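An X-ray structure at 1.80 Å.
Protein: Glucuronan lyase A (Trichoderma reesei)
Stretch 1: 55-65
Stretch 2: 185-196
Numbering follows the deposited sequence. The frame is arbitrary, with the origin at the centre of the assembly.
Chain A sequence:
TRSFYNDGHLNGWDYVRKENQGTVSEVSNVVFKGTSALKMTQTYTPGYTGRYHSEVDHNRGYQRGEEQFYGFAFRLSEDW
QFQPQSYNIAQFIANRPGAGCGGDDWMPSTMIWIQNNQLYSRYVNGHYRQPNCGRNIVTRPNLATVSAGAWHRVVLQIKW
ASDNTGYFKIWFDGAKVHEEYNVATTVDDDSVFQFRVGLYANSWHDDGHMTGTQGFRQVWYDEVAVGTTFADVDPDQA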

# COMPACT_ATOMS: atom_id res chain seq x y z
N GLU A 55 2.25 -9.33 3.70
CA GLU A 55 2.83 -7.98 3.72
C GLU A 55 4.17 -7.96 4.48
O GLU A 55 4.46 -8.87 5.29
CB GLU A 55 1.88 -6.98 4.42
CG GLU A 55 0.60 -6.62 3.63
CD GLU A 55 -0.38 -5.79 4.45
OE1 GLU A 55 -0.50 -6.03 5.69
OE2 GLU A 55 -1.03 -4.90 3.86
N VAL A 56 4.98 -6.94 4.18
CA VAL A 56 6.14 -6.63 5.00
C VAL A 56 5.96 -5.22 5.52
O VAL A 56 5.41 -4.36 4.81
CB VAL A 56 7.45 -6.78 4.25
CG1 VAL A 56 7.68 -8.27 3.94
CG2 VAL A 56 7.42 -5.93 2.90
N ASP A 57 6.38 -4.98 6.77
CA ASP A 57 6.03 -3.72 7.46
C ASP A 57 7.29 -2.91 7.69
O ASP A 57 8.32 -3.46 8.15
CB ASP A 57 5.41 -3.93 8.85
CG ASP A 57 4.08 -4.67 8.84
OD1 ASP A 57 3.57 -4.99 7.75
OD2 ASP A 57 3.58 -4.99 9.98
N HIS A 58 7.20 -1.62 7.39
CA HIS A 58 8.19 -0.64 7.82
C HIS A 58 7.47 0.23 8.83
O HIS A 58 6.64 1.04 8.46
CB HIS A 58 8.67 0.22 6.66
CG HIS A 58 9.56 1.35 7.06
ND1 HIS A 58 10.83 1.14 7.58
CD2 HIS A 58 9.39 2.69 7.01
CE1 HIS A 58 11.39 2.31 7.84
NE2 HIS A 58 10.54 3.27 7.51
N ASN A 59 7.77 0.04 10.11
CA ASN A 59 6.97 0.71 11.16
C ASN A 59 6.92 2.23 11.11
O ASN A 59 5.88 2.84 11.38
CB ASN A 59 7.40 0.22 12.55
CG ASN A 59 6.96 -1.20 12.80
OD1 ASN A 59 5.95 -1.65 12.24
ND2 ASN A 59 7.72 -1.94 13.64
N ARG A 60 8.03 2.84 10.71
CA ARG A 60 8.12 4.29 10.68
C ARG A 60 7.67 4.85 9.33
O ARG A 60 8.48 5.33 8.53
CB ARG A 60 9.53 4.78 11.10
CG ARG A 60 9.89 4.40 12.58
CD ARG A 60 11.20 5.06 13.14
NE ARG A 60 11.71 4.38 14.34
CZ ARG A 60 11.46 4.76 15.61
NH1 ARG A 60 10.69 5.83 15.85
NH2 ARG A 60 11.97 4.08 16.64
N GLY A 61 6.36 4.76 9.06
CA GLY A 61 5.80 5.25 7.80
C GLY A 61 5.65 6.75 7.74
O GLY A 61 6.27 7.41 6.93
N TYR A 62 4.78 7.31 8.59
CA TYR A 62 4.72 8.75 8.72
C TYR A 62 4.11 9.14 10.05
O TYR A 62 3.56 8.28 10.75
CB TYR A 62 3.93 9.39 7.58
CG TYR A 62 2.43 9.23 7.61
CD1 TYR A 62 1.80 8.24 6.85
CD2 TYR A 62 1.63 10.10 8.34
CE1 TYR A 62 0.40 8.09 6.87
CE2 TYR A 62 0.22 9.96 8.36
CZ TYR A 62 -0.39 8.96 7.63
OH TYR A 62 -1.78 8.80 7.64
N GLN A 63 4.25 10.43 10.36
CA GLN A 63 3.51 11.11 11.43
C GLN A 63 3.05 12.43 10.85
O GLN A 63 3.76 13.05 10.07
CB GLN A 63 4.47 11.36 12.59
CG GLN A 63 3.83 11.87 13.83
CD GLN A 63 4.81 11.88 15.00
OE1 GLN A 63 5.98 11.47 14.86
NE2 GLN A 63 4.34 12.32 16.14
N ARG A 64 1.83 12.85 11.18
CA ARG A 64 1.30 14.13 10.72
C ARG A 64 2.28 15.28 10.97
O ARG A 64 3.00 15.27 11.96
CB ARG A 64 -0.03 14.35 11.41
CG ARG A 64 -0.51 15.73 11.50
CD ARG A 64 -0.95 15.89 12.94
NE ARG A 64 -2.19 16.63 13.06
CZ ARG A 64 -2.77 16.92 14.22
NH1 ARG A 64 -2.24 16.53 15.37
NH2 ARG A 64 -3.89 17.60 14.20
N GLY A 65 2.35 16.23 10.05
CA GLY A 65 3.27 17.37 10.16
C GLY A 65 4.60 17.22 9.45
O GLY A 65 5.54 17.99 9.71
N THR A 185 -4.71 15.32 4.34
CA THR A 185 -4.30 13.96 3.91
C THR A 185 -4.21 12.89 5.03
O THR A 185 -3.88 11.72 4.75
CB THR A 185 -2.93 14.03 3.24
OG1 THR A 185 -2.01 14.68 4.12
CG2 THR A 185 -3.02 14.73 1.89
N THR A 186 -4.43 13.28 6.29
CA THR A 186 -4.45 12.35 7.42
C THR A 186 -5.41 12.87 8.50
O THR A 186 -5.86 14.02 8.42
CB THR A 186 -3.03 12.03 8.01
OG1 THR A 186 -3.07 10.87 8.85
CG2 THR A 186 -2.43 13.22 8.78
N VAL A 187 -5.71 12.02 9.48
CA VAL A 187 -6.56 12.40 10.61
C VAL A 187 -5.83 13.36 11.56
O VAL A 187 -4.59 13.42 11.57
CB VAL A 187 -7.12 11.15 11.39
CG1 VAL A 187 -8.10 10.36 10.52
CG2 VAL A 187 -6.02 10.25 11.89
N ASP A 188 -6.59 14.13 12.34
CA ASP A 188 -6.01 15.16 13.18
C ASP A 188 -5.43 14.67 14.52
O ASP A 188 -5.78 15.19 15.58
CB ASP A 188 -6.99 16.35 13.38
CG ASP A 188 -8.28 15.95 14.11
OD1 ASP A 188 -8.53 14.74 14.30
OD2 ASP A 188 -9.05 16.88 14.51
N ASP A 189 -4.53 13.68 14.47
CA ASP A 189 -3.70 13.29 15.62
C ASP A 189 -2.21 13.01 15.25
O ASP A 189 -1.80 13.23 14.11
CB ASP A 189 -4.31 12.12 16.41
CG ASP A 189 -4.23 10.80 15.66
OD1 ASP A 189 -3.33 10.63 14.77
OD2 ASP A 189 -5.05 9.90 15.99
N ASP A 190 -1.44 12.51 16.21
CA ASP A 190 0.02 12.31 16.02
C ASP A 190 0.44 10.83 16.09
O ASP A 190 1.57 10.50 16.45
CB ASP A 190 0.82 13.14 17.04
CG ASP A 190 0.43 14.61 17.06
OD1 ASP A 190 0.21 15.22 15.99
OD2 ASP A 190 0.37 15.18 18.17
N SER A 191 -0.48 9.93 15.74
CA SER A 191 -0.15 8.50 15.64
C SER A 191 0.98 8.34 14.60
O SER A 191 1.07 9.12 13.67
CB SER A 191 -1.38 7.69 15.16
OG SER A 191 -2.63 8.19 15.67
N VAL A 192 1.82 7.33 14.79
CA VAL A 192 2.82 6.98 13.78
C VAL A 192 2.23 5.82 12.96
O VAL A 192 1.90 4.78 13.51
CB VAL A 192 4.18 6.60 14.41
CG1 VAL A 192 5.16 6.12 13.33
CG2 VAL A 192 4.76 7.79 15.17
N PHE A 193 2.06 6.06 11.67
CA PHE A 193 1.47 5.06 10.75
C PHE A 193 2.59 4.23 10.15
O PHE A 193 3.62 4.79 9.72
CB PHE A 193 0.79 5.79 9.62
CG PHE A 193 -0.58 6.32 9.97
CD1 PHE A 193 -1.72 5.62 9.57
CD2 PHE A 193 -0.74 7.53 10.68
CE1 PHE A 193 -3.00 6.11 9.85
CE2 PHE A 193 -2.03 8.05 10.97
CZ PHE A 193 -3.15 7.34 10.57
N GLN A 194 2.38 2.92 10.09
CA GLN A 194 3.31 2.01 9.41
C GLN A 194 3.15 2.19 7.91
O GLN A 194 2.09 2.62 7.45
CB GLN A 194 2.99 0.56 9.74
CG GLN A 194 2.82 0.24 11.21
CD GLN A 194 2.42 -1.17 11.40
OE1 GLN A 194 1.84 -1.80 10.50
NE2 GLN A 194 2.72 -1.72 12.58
N PHE A 195 4.20 1.88 7.16
CA PHE A 195 4.12 1.80 5.71
C PHE A 195 4.29 0.33 5.40
O PHE A 195 5.34 -0.27 5.72
CB PHE A 195 5.22 2.63 5.08
CG PHE A 195 5.30 2.51 3.58
CD1 PHE A 195 4.14 2.52 2.80
CD2 PHE A 195 6.55 2.37 2.96
CE1 PHE A 195 4.19 2.42 1.39
CE2 PHE A 195 6.63 2.26 1.52
CZ PHE A 195 5.46 2.28 0.76
N ARG A 196 3.26 -0.28 4.82
CA ARG A 196 3.32 -1.68 4.46
C ARG A 196 3.27 -1.84 2.95
O ARG A 196 2.51 -1.12 2.25
CB ARG A 196 2.14 -2.45 5.04
CG ARG A 196 2.01 -2.33 6.55
CD ARG A 196 0.92 -3.27 6.96
NE ARG A 196 0.69 -3.21 8.40
CZ ARG A 196 -0.33 -3.81 8.99
NH1 ARG A 196 -1.21 -4.52 8.27
NH2 ARG A 196 -0.48 -3.68 10.30
O HOH W 1 4.34 2.76 13.70
O HOH W 2 -0.28 11.50 12.76

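A beta bulge interrupts the antiparallel pairing of the two stretches: His58 pairs with Phe195 and Tyr62 with Phe193, so the first stretch spends two more residues than the second between these bridges. The chain turns a corner at Asn59, and the extra length is gathered around Phe193 O, which accepts a hydrogen bond from Tyr62 N (3.0 Å) and a weak one, bent to 121°, from Gly61 N (2.8 Å). Gly61 lies tight against the second strand; an ideal CB there would point toward it and sit 2.3 Å from Phe193 O, a clash, so the absence of a side chain permits the close approach. Water 1 joins the corner to the second stretch, donating to Asn59 O (2.8 Å) and to Val192 O (3.2 Å), while Gln194 CA makes a CA-H...O contact with Asn59 O at 3.3 Å.

A hydrogen-bonded pair lies on each side of the bulge, His58 with Phe195 and Tyr62 with Phe193. His58 N donates to Phe195 O (2.8 Å) and Phe195 N returns a bond to His58 O (2.9 Å), both nearly straight. Beyond the corner, Phe193 N donates to Tyr62 O (2.8 Å), completing the pair begun by Tyr62 N.

Tyr62 and Phe193 share a face of the sheet with His58 and Phe195. Their rings are nearly parallel, with planes at 9° and centroids 4.5 Å apart, but slid so that they barely overlap; Tyr62 CZ comes within 3.4 Å of Phe193 CD2, and Phe193 CB lies over the tyrosine ring, 3.9 Å from its centroid. At the ring edge, Tyr62 OH and Thr186 OG1 are hydrogen-bonded at 2.7 Å.

Arg196 anchors one end with charge. Arg196 NH1 donates to Glu55 OE1 (3.1 Å) in a salt bridge near the guanidinium plane. Asp57 OD1, 3.4 Å from Arg196 NE, lies well out of that plane, so this second salt bridge is one of charges alone. Within its own strand, Arg196 NE and NH2 both donate to Gln194 OE1, at 2.8 and 3.0 Å.

At the other end, Arg64 reaches across the loop preceding the second strand. Arg64 NH1 makes a salt bridge with Asp190 OD1 (2.8 Å, 160° at the hydrogen), while one face of the guanidinium is covered by Asp188 C and Asp189 CA. Arg64 CB packs on Thr186 CG2 at 3.7 Å. Water 2 accepts from Arg64 N (3.0 Å) and lies 2.7 Å from Asp189 O and 2.9 Å from Ser191 O, linking the backbone of Arg64 to that of the loop before the second strand.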